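Local atomic coordinates of beta-hexosaminidase Amuc_2018 (Akkermansia muciniphila, PDB entry 6JEA), a protein that hydrolyses terminal non-reducing N-acetylglucosamine and N-acetylgalactosamine residues from beta-linked glycans, including terminally unbranched N-glycans and chitobiose. Residues 350-355 / 396-401. Sequence-based numbering, arbitrary orientation.
Sequences YCYLDF and HAPVWA. With NAG (2-acetamido-2-deoxy-beta-D-glucopyranose), chain B.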
loop_
_atom_site.group_PDB
_atom_site.type_symbol
_atom_site.label_atom_id
_atom_site.label_comp_id
_atom_site.label_asym_id
_atom_site.label_seq_id
_atom_site.Cartn_x
_atom_site.Cartn_y
_atom_site.Cartn_z
ATOM N N TYR A 350 -8.194 -8.103 8.096
ATOM C CA TYR A 350 -7.475 -9.009 7.213
ATOM C C TYR A 350 -6.197 -8.432 6.623
ATOM O O TYR A 350 -5.318 -9.210 6.234
ATOM C CB TYR A 350 -8.369 -9.447 6.042
ATOM C CG TYR A 350 -9.675 -10.095 6.438
ATOM C CD1 TYR A 350 -10.813 -9.327 6.667
ATOM C CD2 TYR A 350 -9.778 -11.474 6.563
ATOM C CE1 TYR A 350 -12.010 -9.914 7.021
ATOM C CE2 TYR A 350 -10.974 -12.071 6.917
ATOM C CZ TYR A 350 -12.087 -11.286 7.144
ATOM O OH TYR A 350 -13.279 -11.875 7.498
ATOM N N CYS A 351 -6.063 -7.105 6.538
ATOM C CA CYS A 351 -5.045 -6.498 5.696
ATOM C C CYS A 351 -3.966 -5.723 6.441
ATOM O O CYS A 351 -2.976 -5.335 5.811
ATOM C CB CYS A 351 -5.699 -5.562 4.668
ATOM S SG CYS A 351 -6.947 -6.351 3.618
ATOM N N TYR A 352 -4.112 -5.477 7.742
ATOM C CA TYR A 352 -3.081 -4.761 8.491
ATOM C C TYR A 352 -1.950 -5.727 8.825
ATOM O O TYR A 352 -2.098 -6.588 9.696
ATOM C CB TYR A 352 -3.650 -4.135 9.761
ATOM C CG TYR A 352 -4.301 -2.784 9.553
ATOM C CD1 TYR A 352 -4.809 -2.414 8.314
ATOM C CD2 TYR A 352 -4.393 -1.873 10.596
ATOM C CE1 TYR A 352 -5.406 -1.185 8.125
ATOM C CE2 TYR A 352 -4.987 -0.641 10.415
ATOM C CZ TYR A 352 -5.492 -0.302 9.179
ATOM O OH TYR A 352 -6.081 0.928 8.999
ATOM N N LEU A 353 -0.818 -5.575 8.146
ATOM C CA LEU A 353 0.306 -6.484 8.312
ATOM C C LEU A 353 1.283 -6.038 9.390
ATOM O O LEU A 353 2.325 -6.677 9.560
ATOM C CB LEU A 353 1.041 -6.661 6.980
ATOM C CG LEU A 353 0.177 -7.236 5.855
ATOM C CD1 LEU A 353 1.031 -7.677 4.675
ATOM C CD2 LEU A 353 -0.684 -8.387 6.363
ATOM N N ASP A 354 0.978 -4.963 10.121
ATOM C CA ASP A 354 1.762 -4.640 11.307
ATOM C C ASP A 354 1.382 -5.508 12.499
ATOM O O ASP A 354 2.176 -5.630 13.437
ATOM C CB ASP A 354 1.610 -3.160 11.673
ATOM C CG ASP A 354 0.157 -2.728 11.812
ATOM O OD1 ASP A 354 -0.694 -3.204 11.028
ATOM O OD2 ASP A 354 -0.129 -1.899 12.706
ATOM N N PHE A 355 0.203 -6.122 12.472
ATOM C CA PHE A 355 -0.219 -6.974 13.570
ATOM C C PHE A 355 0.593 -8.268 13.571
ATOM O O PHE A 355 1.025 -8.741 12.516
ATOM C CB PHE A 355 -1.709 -7.300 13.460
ATOM C CG PHE A 355 -2.611 -6.094 13.533
ATOM C CD1 PHE A 355 -2.125 -4.860 13.945
ATOM C CD2 PHE A 355 -3.950 -6.200 13.195
ATOM C CE1 PHE A 355 -2.957 -3.754 14.007
ATOM C CE2 PHE A 355 -4.787 -5.098 13.259
ATOM C CZ PHE A 355 -4.287 -3.872 13.665
ATOM N N HIS A 396 -5.606 -3.934 -0.710
ATOM C CA HIS A 396 -4.525 -3.052 -0.282
ATOM C C HIS A 396 -4.125 -3.445 1.131
ATOM O O HIS A 396 -4.966 -3.442 2.034
ATOM C CB HIS A 396 -4.983 -1.591 -0.327
ATOM C CG HIS A 396 -3.875 -0.603 -0.519
ATOM N ND1 HIS A 396 -3.154 -0.510 -1.689
ATOM C CD2 HIS A 396 -3.380 0.349 0.307
ATOM C CE1 HIS A 396 -2.255 0.452 -1.575
ATOM N NE2 HIS A 396 -2.371 0.989 -0.373
ATOM N N ALA A 397 -2.853 -3.781 1.329
ATOM C CA ALA A 397 -2.383 -4.207 2.643
ATOM C C ALA A 397 -1.394 -3.196 3.204
ATOM O O ALA A 397 -0.298 -3.031 2.644
ATOM C CB ALA A 397 -1.741 -5.593 2.568
ATOM N N PRO A 398 -1.733 -2.484 4.279
ATOM C CA PRO A 398 -0.784 -1.546 4.892
ATOM C C PRO A 398 0.137 -2.223 5.894
ATOM O O PRO A 398 -0.282 -3.037 6.719
ATOM C CB PRO A 398 -1.698 -0.537 5.606
ATOM C CG PRO A 398 -3.113 -0.882 5.182
ATOM C CD PRO A 398 -3.087 -2.322 4.824
ATOM N N VAL A 399 1.419 -1.869 5.822
ATOM C CA VAL A 399 2.398 -2.364 6.783
ATOM C C VAL A 399 2.870 -1.205 7.651
ATOM O O VAL A 399 3.983 -0.697 7.471
ATOM C CB VAL A 399 3.584 -3.051 6.081
ATOM C CG1 VAL A 399 4.359 -3.906 7.070
ATOM C CG2 VAL A 399 3.099 -3.892 4.912
ATOM N N TRP A 400 2.024 -0.782 8.594
ATOM C CA TRP A 400 2.361 0.330 9.475
ATOM C C TRP A 400 3.637 0.031 10.254
ATOM O O TRP A 400 3.851 -1.090 10.721
ATOM C CB TRP A 400 1.207 0.606 10.436
ATOM C CG TRP A 400 -0.093 0.818 9.740
ATOM C CD1 TRP A 400 -1.114 -0.077 9.618
ATOM C CD2 TRP A 400 -0.513 2.003 9.052
ATOM N NE1 TRP A 400 -2.147 0.477 8.904
ATOM C CE2 TRP A 400 -1.804 1.754 8.546
ATOM C CE3 TRP A 400 0.074 3.251 8.822
ATOM C CZ2 TRP A 400 -2.518 2.707 7.822
ATOM C CZ3 TRP A 400 -0.639 4.197 8.102
ATOM C CH2 TRP A 400 -1.920 3.918 7.609
ATOM N N ALA A 401 4.488 1.045 10.399
ATOM C CA ALA A 401 5.861 0.827 10.831
ATOM C C ALA A 401 6.207 1.575 12.116
ATOM O O ALA A 401 7.344 2.017 12.291
ATOM C CB ALA A 401 6.832 1.209 9.714
HETATM C C1 NAG B . -4.286 2.721 11.362
HETATM C C2 NAG B . -3.901 4.202 11.417
HETATM C C3 NAG B . -2.381 4.366 11.416
HETATM C C4 NAG B . -1.732 3.487 12.476
HETATM C C5 NAG B . -2.213 2.049 12.323
HETATM C C6 NAG B . -1.681 1.126 13.392
HETATM C C7 NAG B . -5.487 5.794 10.421
HETATM C C8 NAG B . -5.960 6.431 9.152
HETATM N N2 NAG B . -4.484 4.920 10.296
HETATM O O1 NAG B . -5.664 2.595 11.486
HETATM O O3 NAG B . -2.065 5.731 11.664
HETATM O O4 NAG B . -0.317 3.516 12.334
HETATM O O5 NAG B . -3.642 2.017 12.417
HETATM O O6 NAG B . -2.114 -0.210 13.177
HETATM O O7 NAG B . -5.989 6.058 11.509
#
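Y352 and W400 meet edge to face: the pyrrole edge of the indole is turned to the phenol ring, the planes 64° apart, with NE1 over the ring centre and 3.4 Å from CE2 of Y352. An indole suits this place because its N-H edge can point at the phenol's pi cloud while its broad face remains for the sugar. That face lies against the hydrophobic side of the N-acetylglucosamine, CG of W400 being 3.6 Å from the sugar's C5; the opposite face rests on CB of P398. The proline ring also touches Y352, its CG 3.7 Å from CE1, so one rigid residue touches both aromatics, lying under the indole and meeting the phenol obliquely. With CG anti to its carbonyl carbon (chi1 -84°), Y352 directs its phenol toward the sugar, where OH and the sugar's O1 share a hydrogen bond of 3.0 Å. D354, whose CG sits between backbone N and carbonyl carbon (chi1 53°), runs alongside W400; OD1 lies at the indole edge, 3.5 Å from CD1, while OD2 accepts a 2.6 Å bond from the sugar's O6. Were W400 cut back to an alanine, the sugar would probably lose its stacking platform and the Y352 ring the edge that meets its face. Behind the pocket, L353 N donates to P398 O (3.0 Å), tying the loop to strand 392-399, and L353 packs on A397 and V399. Together with R101 and E402, which also bind the sugar, this forms part of the substrate pocket of the family 20 TIM barrel, built on loops following its parallel strands.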